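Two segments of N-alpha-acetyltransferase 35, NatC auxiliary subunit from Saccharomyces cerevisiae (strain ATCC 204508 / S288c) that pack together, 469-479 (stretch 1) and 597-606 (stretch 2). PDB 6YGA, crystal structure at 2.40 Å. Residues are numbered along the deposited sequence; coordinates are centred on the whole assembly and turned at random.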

# COMPACT_ATOMS: atom_id res chain seq x y z
N PHE B 469 -17.99 16.44 0.20
CA PHE B 469 -17.62 17.77 0.65
C PHE B 469 -18.67 18.35 1.59
O PHE B 469 -18.33 19.02 2.57
CB PHE B 469 -17.39 18.69 -0.55
CG PHE B 469 -16.00 18.59 -1.12
CD1 PHE B 469 -14.89 18.59 -0.29
CD2 PHE B 469 -15.82 18.46 -2.48
CE1 PHE B 469 -13.61 18.49 -0.82
CE2 PHE B 469 -14.55 18.37 -3.02
CZ PHE B 469 -13.44 18.38 -2.18
N TRP B 470 -19.95 18.10 1.32
CA TRP B 470 -20.97 18.62 2.23
C TRP B 470 -20.98 17.83 3.54
O TRP B 470 -21.24 18.40 4.61
CB TRP B 470 -22.35 18.59 1.59
CG TRP B 470 -23.39 19.12 2.52
CD1 TRP B 470 -23.69 20.43 2.76
CD2 TRP B 470 -24.26 18.35 3.36
NE1 TRP B 470 -24.69 20.52 3.69
CE2 TRP B 470 -25.06 19.26 4.08
CE3 TRP B 470 -24.43 16.98 3.58
CZ2 TRP B 470 -26.03 18.85 4.99
CZ3 TRP B 470 -25.39 16.57 4.49
CH2 TRP B 470 -26.18 17.50 5.18
N TYR B 471 -20.72 16.52 3.47
CA TYR B 471 -20.65 15.74 4.70
C TYR B 471 -19.49 16.20 5.57
O TYR B 471 -19.62 16.25 6.80
CB TYR B 471 -20.52 14.25 4.37
CG TYR B 471 -20.41 13.36 5.58
CD1 TYR B 471 -21.44 13.28 6.50
CD2 TYR B 471 -19.27 12.61 5.81
CE1 TYR B 471 -21.34 12.47 7.62
CE2 TYR B 471 -19.16 11.80 6.92
CZ TYR B 471 -20.20 11.73 7.82
OH TYR B 471 -20.09 10.92 8.93
N VAL B 472 -18.36 16.55 4.96
CA VAL B 472 -17.22 17.02 5.74
C VAL B 472 -17.48 18.42 6.28
O VAL B 472 -17.10 18.75 7.41
CB VAL B 472 -15.93 16.96 4.90
CG1 VAL B 472 -14.75 17.55 5.68
CG2 VAL B 472 -15.64 15.53 4.52
N TYR B 473 -18.15 19.26 5.49
CA TYR B 473 -18.64 20.53 6.02
C TYR B 473 -19.55 20.30 7.22
O TYR B 473 -19.40 20.95 8.26
CB TYR B 473 -19.39 21.29 4.92
CG TYR B 473 -20.13 22.51 5.41
CD1 TYR B 473 -19.46 23.72 5.60
CD2 TYR B 473 -21.49 22.46 5.67
CE1 TYR B 473 -20.14 24.84 6.04
CE2 TYR B 473 -22.17 23.58 6.11
CZ TYR B 473 -21.49 24.76 6.30
OH TYR B 473 -22.16 25.88 6.74
N TYR B 474 -20.49 19.37 7.09
CA TYR B 474 -21.36 19.01 8.21
C TYR B 474 -20.55 18.53 9.41
O TYR B 474 -20.80 18.95 10.54
CB TYR B 474 -22.35 17.94 7.74
CG TYR B 474 -23.09 17.20 8.82
CD1 TYR B 474 -24.24 17.72 9.39
CD2 TYR B 474 -22.65 15.96 9.26
CE1 TYR B 474 -24.93 17.04 10.38
CE2 TYR B 474 -23.32 15.26 10.25
CZ TYR B 474 -24.46 15.81 10.80
OH TYR B 474 -25.13 15.12 11.79
N LEU B 475 -19.56 17.66 9.18
CA LEU B 475 -18.71 17.21 10.28
C LEU B 475 -17.90 18.37 10.86
O LEU B 475 -17.78 18.49 12.09
CB LEU B 475 -17.77 16.10 9.81
CG LEU B 475 -18.36 14.75 9.41
CD1 LEU B 475 -17.23 13.78 9.09
CD2 LEU B 475 -19.25 14.20 10.52
N SER B 476 -17.32 19.21 10.00
CA SER B 476 -16.53 20.34 10.47
C SER B 476 -17.37 21.33 11.27
O SER B 476 -16.86 21.97 12.20
CB SER B 476 -15.87 21.06 9.29
OG SER B 476 -15.10 20.17 8.50
N HIS B 477 -18.64 21.48 10.91
CA HIS B 477 -19.51 22.37 11.68
C HIS B 477 -19.70 21.85 13.09
O HIS B 477 -19.67 22.62 14.06
CB HIS B 477 -20.86 22.54 10.97
CG HIS B 477 -21.80 23.47 11.67
ND1 HIS B 477 -22.74 23.03 12.58
CD2 HIS B 477 -21.97 24.81 11.58
CE1 HIS B 477 -23.43 24.06 13.03
NE2 HIS B 477 -22.98 25.16 12.43
N HIS B 478 -19.87 20.53 13.24
CA HIS B 478 -20.00 19.94 14.57
C HIS B 478 -18.69 20.02 15.34
O HIS B 478 -18.70 20.23 16.56
CB HIS B 478 -20.48 18.49 14.47
CG HIS B 478 -21.95 18.36 14.23
ND1 HIS B 478 -22.85 18.11 15.25
CD2 HIS B 478 -22.68 18.44 13.09
CE1 HIS B 478 -24.07 18.05 14.75
NE2 HIS B 478 -24.00 18.24 13.44
N LEU B 479 -17.56 19.85 14.65
CA LEU B 479 -16.28 19.96 15.34
C LEU B 479 -16.02 21.39 15.80
O LEU B 479 -15.49 21.61 16.90
CB LEU B 479 -15.15 19.48 14.43
CG LEU B 479 -13.75 19.51 15.05
CD1 LEU B 479 -13.74 18.83 16.41
CD2 LEU B 479 -12.74 18.86 14.13
N VAL B 597 -22.91 9.82 17.17
CA VAL B 597 -22.75 11.27 17.30
C VAL B 597 -21.46 11.68 16.60
O VAL B 597 -20.38 11.22 16.98
CB VAL B 597 -22.74 11.73 18.76
CG1 VAL B 597 -22.57 13.23 18.83
CG2 VAL B 597 -24.04 11.32 19.45
N PRO B 598 -21.51 12.54 15.57
CA PRO B 598 -22.76 13.07 15.01
C PRO B 598 -23.45 12.07 14.08
O PRO B 598 -22.76 11.35 13.36
CB PRO B 598 -22.30 14.31 14.23
CG PRO B 598 -20.80 14.37 14.36
CD PRO B 598 -20.34 13.03 14.84
N GLU B 599 -24.78 12.04 14.11
CA GLU B 599 -25.51 11.06 13.30
C GLU B 599 -25.25 11.29 11.81
O GLU B 599 -25.12 12.42 11.35
CB GLU B 599 -27.01 11.15 13.59
CG GLU B 599 -27.60 12.53 13.38
CD GLU B 599 -29.11 12.52 13.29
OE1 GLU B 599 -29.70 11.43 13.46
OE2 GLU B 599 -29.71 13.59 13.05
N LEU B 600 -25.17 10.19 11.08
CA LEU B 600 -25.09 10.27 9.63
C LEU B 600 -26.41 10.80 9.08
O LEU B 600 -27.46 10.19 9.32
CB LEU B 600 -24.78 8.90 9.05
CG LEU B 600 -24.91 8.75 7.53
CD1 LEU B 600 -23.91 9.65 6.82
CD2 LEU B 600 -24.72 7.30 7.13
N PRO B 601 -26.41 11.92 8.35
CA PRO B 601 -27.66 12.42 7.79
C PRO B 601 -28.29 11.41 6.84
O PRO B 601 -27.59 10.68 6.12
CB PRO B 601 -27.24 13.69 7.04
CG PRO B 601 -25.98 14.12 7.73
CD PRO B 601 -25.29 12.84 8.11
N GLU B 602 -29.62 11.37 6.85
CA GLU B 602 -30.36 10.45 6.00
C GLU B 602 -30.20 10.83 4.53
O GLU B 602 -29.85 11.96 4.18
CB GLU B 602 -31.84 10.44 6.38
CG GLU B 602 -32.14 9.75 7.71
CD GLU B 602 -32.00 8.24 7.63
OE1 GLU B 602 -32.10 7.69 6.52
OE2 GLU B 602 -31.80 7.61 8.69
N TYR B 603 -30.48 9.86 3.66
CA TYR B 603 -30.40 10.09 2.22
C TYR B 603 -31.25 11.28 1.81
O TYR B 603 -30.84 12.09 0.98
CB TYR B 603 -30.84 8.82 1.49
CG TYR B 603 -30.94 8.93 -0.01
CD1 TYR B 603 -29.83 8.77 -0.82
CD2 TYR B 603 -32.16 9.18 -0.62
CE1 TYR B 603 -29.93 8.86 -2.19
CE2 TYR B 603 -32.27 9.28 -1.99
CZ TYR B 603 -31.15 9.12 -2.77
OH TYR B 603 -31.27 9.22 -4.14
N GLU B 604 -32.44 11.42 2.41
CA GLU B 604 -33.33 12.53 2.05
C GLU B 604 -32.73 13.88 2.41
O GLU B 604 -32.98 14.88 1.72
CB GLU B 604 -34.69 12.35 2.72
CG GLU B 604 -35.52 11.19 2.18
CD GLU B 604 -35.13 9.84 2.78
OE1 GLU B 604 -34.21 9.80 3.62
OE2 GLU B 604 -35.76 8.83 2.40
N VAL B 605 -31.94 13.94 3.49
CA VAL B 605 -31.32 15.21 3.88
C VAL B 605 -30.26 15.63 2.87
O VAL B 605 -30.15 16.81 2.52
CB VAL B 605 -30.74 15.11 5.30
CG1 VAL B 605 -30.08 16.42 5.71
CG2 VAL B 605 -31.83 14.72 6.29
N PHE B 606 -29.47 14.66 2.37
CA PHE B 606 -28.50 14.96 1.32
C PHE B 606 -29.19 15.55 0.09
O PHE B 606 -28.69 16.51 -0.50
CB PHE B 606 -27.74 13.69 0.94
CG PHE B 606 -26.56 13.37 1.83
CD1 PHE B 606 -26.74 12.61 2.98
CD2 PHE B 606 -25.28 13.80 1.50
CE1 PHE B 606 -25.65 12.30 3.80
CE2 PHE B 606 -24.20 13.50 2.32
CZ PHE B 606 -24.39 12.75 3.46
O HOH W 1 -22.08 10.34 10.99

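A helix laid against a loop carrying two prolines is joined here mainly by rings. Stretch 1 is helical throughout, its amides paid off internally by i to i-4 bonds such as Tyr474 N to Trp470 O (2.8 Å). Stretch 2 runs as loop from Val597 to Glu602, which sits at the N-cap position, and then enters a helix at Tyr603. The two stretches run in opposite directions: Trp470 lies nearest Phe606, Tyr471 nearest Pro601 and His478 nearest Pro598, with CA atoms 7.4 to 8.4 Å apart. That spacing leaves room for side chains, and 454 Å² is buried between the stretches. On the helix, Trp470, Tyr474 and His478 recur every four residues and all point toward the loop, while Tyr471 and Leu475 start sideways and bring their ends nearer.

Pro598 covers the most surface. A cis peptide bond precedes it, and its ring meets three helix residues. Pro598 CB stands 4.0 Å from the centroid of the His478 ring, 11° off the normal, so an aliphatic C-H group rests over the pi face in a CH-pi contact. The same carbon lies 3.8 Å from Tyr474 OH, and Pro598 CG reaches Leu475 CD2 at 4.1 Å. Its carbonyl is used as well: water 1 donates to Pro598 O at 2.7 Å and lies 2.9 Å from Tyr471 OH in a second hydrogen bond, linking the loop backbone to the helix through one solvent molecule.

Trp470, at the other end of the contact, covers nearly as much. Its six-membered ring turns an edge toward the face of Phe606, with centroids 5.1 Å apart and planes at 72°, the arrangement in which positive ring hydrogens meet pi density. The closest carbons, Trp470 CE3 and Phe606 CE2, are 3.7 Å apart. Trp470 also touches Pro601 through CZ3 to CG and Val605 through CH2 to CG1, both at 4.1 Å, so the indole spans the passage from loop to helix. Trp470 takes the face of the phenyl ring; Tyr471 CB comes to its edge, 4.2 Å from Phe606 CZ.

Between these two anchors, Tyr474 joins both kinds of chemistry. Its hydroxyl OH donates to Glu599 O at 2.7 Å, the only direct hydrogen bond across the stretches, and ties a side chain of the helix to the loop backbone. Meanwhile Pro601 CG sits over the tyrosine face, 3.9 Å from the ring centroid and 13° off its normal. Pro601 CD fits against Tyr471 too, 4.0 Å from CE1 and near that ring's plane, while Leu600, whose CA-to-CB bond points away, still brings CD1 to 3.9 Å from Tyr471 CE1.

The rule to read here is economical: two prolines, three residues apart, each lay a ring carbon over an aromatic face on successive turns of the helix, and a tyrosine hydroxyl fixes the backbone between them.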